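HTH-type transcriptional regulator YgaV (Escherichia coli K12, PDB 3CUO) regulates gene expression on a large scale in response to sulfide, acting as both repressor and activator, and, without sulfide, represses many anaerobic respiratory genes. Local coordinates at residues 67-72 and 80-85. Residues are numbered along the deposited sequence; the frame is centred on the assembly and turned at random.
Sequences LIDSQR and SIKNEA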
loop_
_atom_site.group_PDB
_atom_site.type_symbol
_atom_site.label_atom_id
_atom_site.label_comp_id
_atom_site.label_asym_id
_atom_site.label_seq_id
_atom_site.Cartn_x
_atom_site.Cartn_y
_atom_site.Cartn_z
ATOM N N LEU A 67 4.730 -3.557 11.715
ATOM C CA LEU A 67 3.394 -3.986 11.380
ATOM C C LEU A 67 2.806 -4.950 12.415
ATOM O O LEU A 67 1.613 -4.944 12.655
ATOM C CB LEU A 67 3.359 -4.738 10.020
ATOM C CG LEU A 67 3.799 -4.013 8.757
ATOM C CD1 LEU A 67 3.253 -4.799 7.660
ATOM C CD2 LEU A 67 3.365 -2.603 8.740
ATOM N N ILE A 68 3.642 -5.838 12.933
ATOM C CA ILE A 68 3.156 -6.920 13.802
ATOM C C ILE A 68 4.068 -6.976 15.008
ATOM O O ILE A 68 5.168 -6.437 14.994
ATOM C CB ILE A 68 3.046 -8.255 13.056
ATOM C CG1 ILE A 68 4.413 -8.764 12.591
ATOM C CG2 ILE A 68 1.973 -8.177 11.867
ATOM C CD1 ILE A 68 4.368 -10.146 12.023
ATOM N N ASP A 69 3.598 -7.541 16.102
ATOM C CA ASP A 69 4.512 -7.916 17.123
ATOM C C ASP A 69 4.393 -9.370 17.500
ATOM O O ASP A 69 3.557 -10.090 16.945
ATOM C CB ASP A 69 4.377 -6.992 18.312
ATOM C CG ASP A 69 3.085 -7.139 19.059
ATOM O OD1 ASP A 69 2.166 -7.808 18.600
ATOM O OD2 ASP A 69 3.019 -6.508 20.139
ATOM N N SER A 70 5.269 -9.813 18.403
ATOM C CA SER A 70 5.373 -11.201 18.725
ATOM C C SER A 70 5.465 -11.425 20.232
ATOM O O SER A 70 5.943 -10.573 21.016
ATOM C CB SER A 70 6.511 -11.864 17.926
ATOM O OG SER A 70 7.765 -11.325 18.272
ATOM N N GLN A 71 4.961 -12.587 20.650
ATOM C CA GLN A 71 5.082 -13.043 22.032
ATOM C C GLN A 71 5.696 -14.406 22.055
ATOM O O GLN A 71 5.196 -15.291 21.367
ATOM C CB GLN A 71 3.709 -13.071 22.701
ATOM C CG GLN A 71 2.922 -11.741 22.544
ATOM C CD GLN A 71 3.001 -10.776 23.754
ATOM O OE1 GLN A 71 2.859 -11.201 24.924
ATOM N NE2 GLN A 71 3.163 -9.480 23.475
ATOM N N ARG A 72 6.740 -14.596 22.856
ATOM C CA ARG A 72 7.555 -15.801 22.868
ATOM C C ARG A 72 7.608 -16.435 24.264
ATOM O O ARG A 72 7.790 -15.751 25.267
ATOM C CB ARG A 72 9.033 -15.554 22.455
ATOM C CG ARG A 72 9.653 -16.870 21.981
ATOM C CD ARG A 72 11.075 -17.158 22.293
ATOM N NE ARG A 72 11.906 -16.228 21.560
ATOM C CZ ARG A 72 13.219 -16.367 21.416
ATOM N NH1 ARG A 72 13.846 -17.429 21.926
ATOM N NH2 ARG A 72 13.899 -15.433 20.767
ATOM N N SER A 80 0.737 -11.019 16.343
ATOM C CA SER A 80 -0.465 -10.193 16.345
ATOM C C SER A 80 -0.211 -8.871 15.574
ATOM O O SER A 80 0.934 -8.393 15.434
ATOM C CB SER A 80 -0.932 -10.003 17.821
ATOM O OG SER A 80 -0.467 -8.761 18.304
ATOM N N ILE A 81 -1.284 -8.255 15.076
ATOM C CA ILE A 81 -1.158 -6.940 14.457
ATOM C C ILE A 81 -0.853 -5.941 15.517
ATOM O O ILE A 81 -1.493 -5.957 16.519
ATOM C CB ILE A 81 -2.347 -6.543 13.549
ATOM C CG1 ILE A 81 -2.187 -7.321 12.229
ATOM C CG2 ILE A 81 -2.296 -4.967 13.245
ATOM C CD1 ILE A 81 -3.366 -7.683 11.555
ATOM N N LYS A 82 0.179 -5.125 15.273
ATOM C CA LYS A 82 0.615 -4.037 16.117
ATOM C C LYS A 82 0.124 -2.682 15.594
ATOM O O LYS A 82 -0.459 -1.934 16.322
ATOM C CB LYS A 82 2.164 -3.962 16.183
ATOM C CG LYS A 82 2.700 -3.021 17.360
ATOM C CD LYS A 82 4.104 -2.541 17.146
ATOM C CE LYS A 82 4.402 -1.242 17.936
ATOM N NZ LYS A 82 4.330 -1.485 19.453
ATOM N N ASN A 83 0.386 -2.388 14.319
ATOM C CA ASN A 83 0.078 -1.074 13.726
ATOM C C ASN A 83 -1.379 -1.054 13.278
ATOM O O ASN A 83 -1.773 -1.780 12.354
ATOM C CB ASN A 83 1.007 -0.841 12.529
ATOM C CG ASN A 83 0.946 0.525 12.042
ATOM O OD1 ASN A 83 -0.066 1.183 12.268
ATOM N ND2 ASN A 83 2.031 1.019 11.408
ATOM N N GLU A 84 -2.194 -0.202 13.865
ATOM C CA GLU A 84 -3.585 -0.189 13.491
ATOM C C GLU A 84 -3.813 0.334 12.076
ATOM O O GLU A 84 -4.815 0.005 11.523
ATOM C CB GLU A 84 -4.463 0.497 14.535
ATOM C CG GLU A 84 -5.004 -0.523 15.588
ATOM C CD GLU A 84 -5.602 0.168 16.839
ATOM O OE1 GLU A 84 -5.741 1.427 16.836
ATOM O OE2 GLU A 84 -5.917 -0.525 17.853
ATOM N N ALA A 85 -2.885 1.127 11.518
ATOM C CA ALA A 85 -2.887 1.476 10.113
ATOM C C ALA A 85 -3.047 0.268 9.173
ATOM O O ALA A 85 -3.574 0.401 8.079
ATOM C CB ALA A 85 -1.648 2.237 9.766
HETATM O O HOH W 1 -0.251 -5.752 19.062
#
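Leu67 O receives two backbone N-H groups from the turn that follows strand 77-81. Lys82 N donates to Leu67 O at 3.0 Å, and Asn83 N approaches the same face of that carbonyl from higher above its plane, at 3.3 Å. Asn83 is the N-cap of helix 84-97, its OD1 accepting from Ala85 N at 2.9 Å; the carbonyl that accepts both N-H groups links the residue just before strand 68-72 to the one that caps the helix. Leu67 CB points away from 80-85, and the side chain packs against Leu17, Leu30 and Met62 of three helices. Ile68 pairs with Ile81 as an antiparallel non-hydrogen-bonded pair, and their side chains diverge; Ile68 CG2 still lies 4.3 Å from Ile81 CG1, and both residues pack on Leu33. Strands 68-72 and 77-81 form the beta hairpin, or wing, of the winged helix-turn-helix fold of ArsR-type regulators, following helix 52-64 of the predicted DNA-binding motif. Asp69 and Ser80 form the hydrogen-bonded pair next along, with Asp69 N 2.9 Å from Ser80 O and Ser80 N 3.0 Å from Asp69 O. Their side chains share one face of the sheet. Asp69 CG sits between its backbone N and carbonyl carbon (chi1 69°), and OD1 accepts from Ser80 OG at 2.8 Å, met nearly along the carboxylate C-O axis. A water donates to both Asp69 OD1 and Ile81 O. An alanine at Asp69 would probably leave the Ser80 hydroxyl without its carboxylate acceptor and the water held less firmly. Farther along, Gln71 continues the backbone pairing with Leu78.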